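Local coordinates for beta-ketoacyl-[acyl-carrier-protein] synthase FabY (Pseudomonas aeruginosa, PDB 4CW4), which catalyses the condensation of acetyl-CoA with malonyl-[acyl-carrier-protein] to acetoacetyl-[acyl-carrier-protein], the primer of fatty acid synthesis, at residues A[199-204]-A[583-588]; A[34-39]-A[501-506]. All coordinates share one frame; numbering follows the deposited sequence. Where two conformers were deposited one is given.

Contact 1: A[199-204]-A[583-588]; sequences ATDAIR and RAYDQR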
# COMPACT_ATOMS: atom_id res chain seq x y z
N ALA A 199 5.41 -17.62 -4.62
CA ALA A 199 6.33 -17.65 -3.49
C ALA A 199 6.96 -19.02 -3.34
O ALA A 199 8.15 -19.14 -3.05
CB ALA A 199 5.63 -17.22 -2.20
N THR A 200 6.16 -20.07 -3.54
CA THR A 200 6.70 -21.41 -3.43
C THR A 200 7.78 -21.61 -4.48
O THR A 200 8.84 -22.15 -4.18
CB THR A 200 5.63 -22.51 -3.58
OG1 THR A 200 4.71 -22.45 -2.48
CG2 THR A 200 6.28 -23.89 -3.62
N ASP A 201 7.50 -21.20 -5.72
CA ASP A 201 8.49 -21.35 -6.80
C ASP A 201 9.81 -20.67 -6.39
O ASP A 201 10.90 -21.27 -6.51
CB ASP A 201 7.94 -20.75 -8.09
CG ASP A 201 8.82 -20.99 -9.29
OD1 ASP A 201 9.35 -22.12 -9.45
OD2 ASP A 201 8.99 -20.05 -10.08
N ALA A 202 9.73 -19.44 -5.88
CA ALA A 202 10.95 -18.72 -5.48
C ALA A 202 11.73 -19.44 -4.36
O ALA A 202 12.96 -19.56 -4.41
CB ALA A 202 10.62 -17.29 -5.06
N ILE A 203 11.03 -19.90 -3.34
CA ILE A 203 11.68 -20.53 -2.19
C ILE A 203 12.32 -21.84 -2.60
O ILE A 203 13.43 -22.15 -2.20
CB ILE A 203 10.63 -20.78 -1.07
CG1 ILE A 203 10.19 -19.43 -0.49
CG2 ILE A 203 11.16 -21.71 0.01
CD1 ILE A 203 11.29 -18.65 0.22
N ARG A 204 11.63 -22.63 -3.41
CA ARG A 204 12.16 -23.92 -3.82
C ARG A 204 13.32 -23.78 -4.81
O ARG A 204 14.15 -24.67 -4.92
CB ARG A 204 11.06 -24.80 -4.42
CG ARG A 204 9.98 -25.22 -3.42
CD ARG A 204 9.07 -26.27 -3.97
NE ARG A 204 7.97 -26.55 -3.04
CZ ARG A 204 8.06 -27.36 -1.99
NH1 ARG A 204 9.20 -28.00 -1.72
NH2 ARG A 204 7.00 -27.55 -1.21
N ARG A 583 18.28 -28.06 -9.03
CA ARG A 583 18.02 -28.71 -10.31
C ARG A 583 16.94 -29.77 -10.15
O ARG A 583 16.12 -29.96 -11.04
CB ARG A 583 19.30 -29.36 -10.86
CG ARG A 583 20.30 -28.42 -11.48
CD ARG A 583 21.34 -29.18 -12.32
NE ARG A 583 22.15 -30.06 -11.51
CZ ARG A 583 23.27 -29.71 -10.88
NH1 ARG A 583 23.72 -28.46 -10.92
NH2 ARG A 583 23.93 -30.61 -10.17
N ALA A 584 16.94 -30.48 -9.03
CA ALA A 584 15.94 -31.52 -8.82
C ALA A 584 14.54 -30.92 -8.71
O ALA A 584 13.57 -31.49 -9.22
CB ALA A 584 16.28 -32.34 -7.61
N TYR A 585 14.43 -29.77 -8.05
CA TYR A 585 13.16 -29.06 -8.02
C TYR A 585 12.73 -28.66 -9.44
O TYR A 585 11.60 -28.87 -9.82
CB TYR A 585 13.21 -27.82 -7.10
CG TYR A 585 12.06 -26.89 -7.39
CD1 TYR A 585 10.76 -27.32 -7.21
CD2 TYR A 585 12.27 -25.62 -7.90
CE1 TYR A 585 9.70 -26.52 -7.53
CE2 TYR A 585 11.20 -24.79 -8.23
CZ TYR A 585 9.92 -25.27 -8.06
OH TYR A 585 8.84 -24.48 -8.36
N ASP A 586 13.62 -28.04 -10.20
CA ASP A 586 13.29 -27.64 -11.57
C ASP A 586 12.75 -28.85 -12.36
O ASP A 586 11.78 -28.73 -13.08
CB ASP A 586 14.54 -27.07 -12.25
CG ASP A 586 14.29 -26.53 -13.64
OD1 ASP A 586 13.22 -25.92 -13.90
OD2 ASP A 586 15.20 -26.69 -14.49
N GLN A 587 13.38 -30.01 -12.21
CA GLN A 587 12.91 -31.22 -12.89
C GLN A 587 11.51 -31.60 -12.47
O GLN A 587 10.69 -32.00 -13.30
CB GLN A 587 13.85 -32.38 -12.59
CG GLN A 587 15.18 -32.29 -13.31
CD GLN A 587 15.08 -32.81 -14.72
OE1 GLN A 587 14.95 -34.03 -14.95
NE2 GLN A 587 15.12 -31.91 -15.67
N ARG A 588 11.20 -31.49 -11.17
CA ARG A 588 9.85 -31.82 -10.75
C ARG A 588 8.86 -30.79 -11.31
O ARG A 588 7.75 -31.14 -11.73
CB ARG A 588 9.75 -31.85 -9.21
CG ARG A 588 10.51 -33.01 -8.52
CD ARG A 588 10.36 -34.36 -9.21
NE ARG A 588 8.97 -34.74 -9.40
CZ ARG A 588 8.52 -35.47 -10.41
NH1 ARG A 588 9.35 -35.92 -11.33
NH2 ARG A 588 7.24 -35.75 -10.50

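Contact 2: A[34-39]-A[501-506]; sequences VIESMD and GIKTID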
# COMPACT_ATOMS: atom_id res chain seq x y z
N VAL A 34 13.08 -15.24 -25.38
CA VAL A 34 14.13 -15.32 -26.41
C VAL A 34 14.20 -16.71 -27.02
O VAL A 34 15.27 -17.19 -27.38
CB VAL A 34 15.50 -14.88 -25.86
CG1 VAL A 34 15.43 -13.42 -25.41
CG2 VAL A 34 15.96 -15.79 -24.72
N ILE A 35 13.04 -17.33 -27.21
CA ILE A 35 12.99 -18.77 -27.46
C ILE A 35 13.72 -19.17 -28.73
O ILE A 35 14.42 -20.19 -28.77
CB ILE A 35 11.53 -19.25 -27.45
CG1 ILE A 35 11.46 -20.78 -27.34
CG2 ILE A 35 10.75 -18.73 -28.67
CD1 ILE A 35 11.71 -21.31 -25.95
N GLU A 36 13.64 -18.33 -29.75
CA GLU A 36 14.24 -18.66 -31.03
C GLU A 36 15.77 -18.52 -31.00
O GLU A 36 16.47 -19.04 -31.86
CB GLU A 36 13.64 -17.78 -32.13
CG GLU A 36 14.00 -16.32 -31.99
CD GLU A 36 12.96 -15.48 -31.22
OE1 GLU A 36 12.24 -15.97 -30.31
OE2 GLU A 36 12.89 -14.29 -31.56
N SER A 37 16.28 -17.83 -29.99
CA SER A 37 17.71 -17.59 -29.86
C SER A 37 18.41 -18.65 -29.00
O SER A 37 19.63 -18.67 -28.93
CB SER A 37 17.96 -16.21 -29.25
OG SER A 37 17.49 -15.20 -30.14
N MET A 38 17.63 -19.46 -28.29
CA MET A 38 18.19 -20.49 -27.43
C MET A 38 18.67 -21.66 -28.26
O MET A 38 18.23 -21.85 -29.41
CB MET A 38 17.13 -20.98 -26.44
CG MET A 38 16.60 -19.90 -25.49
SD MET A 38 17.85 -19.09 -24.48
CE MET A 38 18.54 -20.50 -23.65
N ASP A 39 19.55 -22.48 -27.69
CA ASP A 39 19.90 -23.73 -28.34
C ASP A 39 18.70 -24.66 -28.19
O ASP A 39 17.84 -24.43 -27.34
CB ASP A 39 21.12 -24.36 -27.70
CG ASP A 39 20.87 -24.75 -26.26
OD1 ASP A 39 20.38 -25.87 -26.00
OD2 ASP A 39 21.16 -23.91 -25.39
N GLY A 501 15.40 -8.65 -27.72
CA GLY A 501 14.99 -7.56 -28.58
C GLY A 501 13.58 -7.09 -28.26
O GLY A 501 12.83 -7.74 -27.54
N ILE A 502 13.21 -5.95 -28.82
CA ILE A 502 11.82 -5.46 -28.78
C ILE A 502 11.19 -5.96 -30.08
O ILE A 502 11.16 -5.25 -31.09
CB ILE A 502 11.74 -3.93 -28.64
CG1 ILE A 502 12.64 -3.45 -27.48
CG2 ILE A 502 10.28 -3.53 -28.44
CD1 ILE A 502 12.62 -1.95 -27.26
N LYS A 503 10.71 -7.19 -30.07
CA LYS A 503 10.38 -7.87 -31.33
C LYS A 503 9.07 -7.41 -31.93
O LYS A 503 8.79 -7.69 -33.09
CB LYS A 503 10.38 -9.39 -31.14
CG LYS A 503 11.73 -9.90 -30.79
CD LYS A 503 11.76 -11.41 -30.61
CE LYS A 503 13.12 -11.80 -30.16
NZ LYS A 503 13.05 -12.81 -29.10
N THR A 504 8.26 -6.71 -31.14
CA THR A 504 6.97 -6.24 -31.59
C THR A 504 7.03 -4.99 -32.46
O THR A 504 6.03 -4.64 -33.09
CB THR A 504 6.09 -5.93 -30.39
OG1 THR A 504 6.79 -5.01 -29.55
CG2 THR A 504 5.75 -7.18 -29.61
N ILE A 505 8.17 -4.31 -32.50
CA ILE A 505 8.30 -3.08 -33.29
C ILE A 505 9.07 -3.33 -34.58
O ILE A 505 9.90 -4.24 -34.65
CB ILE A 505 8.93 -1.90 -32.48
CG1 ILE A 505 10.42 -2.10 -32.23
CG2 ILE A 505 8.16 -1.71 -31.17
CD1 ILE A 505 11.08 -0.89 -31.59
N ASP A 506 8.80 -2.52 -35.59
CA ASP A 506 9.50 -2.66 -36.86
C ASP A 506 10.68 -1.77 -36.97
O ASP A 506 11.60 -2.03 -37.75
CB ASP A 506 8.54 -2.39 -38.00
CG ASP A 506 7.59 -3.52 -38.19
OD1 ASP A 506 8.09 -4.65 -38.24
OD2 ASP A 506 6.37 -3.28 -38.22

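Contact 1: A[199-204]-A[583-588]
Tyr585 reaches across from its helix and meets Arg204 and Asp201, one turn apart on the neighbouring helix, with two different parts of its side chain. Arg204 takes the ring face: its CB stands 3.5 Å from the ring centroid and 2° off the normal, a centred CH-pi contact, while its CD lies 3.6 Å from Tyr585 CE1. At the ring edge, in the ring plane, the Tyr585 hydroxyl donates to Asp201 OD1 (OH to OD1 2.6 Å), using the anti lone pair of that oxygen; the carboxylate is turned 53° from the ring. The ring is thus held over one face and at its hydroxyl edge.

CG of Asp201 lies anti to the backbone N (chi1 -173°), which brings the carboxylate to the tyrosine. In the second shell Ser25 OG also bonds OD1 and Gly17 N bonds OD2, so this buried carboxylate is held at both oxygens. In one of its two modelled conformers Arg204 bonds Glu595 O through NH2, and Leu594 touches Tyr585. Nearest CA atoms, of Arg204 and Tyr585, are 6.7 Å apart. This is helix-helix packing through one bridging tyrosine, joining helix 190-204 of the thiolase-like ketosynthase fold to the last long helix, 565-590.

Contact 2: A[34-39]-A[501-506]
Lys503 and Glu36 approach from opposite directions, and their charged ends meet in a salt bridge, with Lys503 NZ 2.9 Å from Glu36 OE2. That length is doubtful, because OE2 is modelled too close to the lysine chain. The other carboxylate oxygen, Glu36 OE1, lies 3.5 Å from Lys503 NZ, but the difference between the two oxygens is equally doubtful.

The two chains get there differently. Lys503 is extended as far as CE, and this long straight run brings NZ to the 34-39 segment; the bend at chi4 (137°) sets where NZ points. Glu36 has CG between the backbone N and the carbonyl carbon (chi1 67°) and folds again at chi2, so the carboxylate does not follow a straight path from the backbone. On another side of the ammonium group, Val34 CA lies 3.8 Å from Lys503 NZ and Val34 CG1 4.4 Å from it, a contact with the residue that follows helix 28-33.

Lys503 sits second in a type I beta turn from Ile502 to Ile505, within the loop between helix 482-496 and strand 517-519 of the thiolase-like fold. The turn meets a connection between two N-terminal helices, and Asp39, at the N-cap of helix 40-53, closes that connection.

The ammonium group has further partners: Asp523 OD2 in a second salt bridge and Tyr474 OH in a hydrogen bond. Asp523 also accepts from Ser37 OG and Gly501 N, linking both segments through one carboxylate.

How the contacts relate
Contacts 1 and 2 lie 26 Å apart between centres, with nearest atoms about 12 Å apart, and do not touch. Along the chain their segments alternate: 34-39, then 199-204, then 501-506, then 583-588. Each contact pairs a segment near one end of the chain with one further in: contact 1 ties the late helix 565-590 to helix 190-204, and contact 2 ties the early 34-39 loop to the 501-506 loop, both within one subunit. Helix 28-33 connects them, since Asp586 of contact 1 bonds His28 at its start and Val34 of contact 2 directly follows its end. Both contacts lie away from the active-site residues.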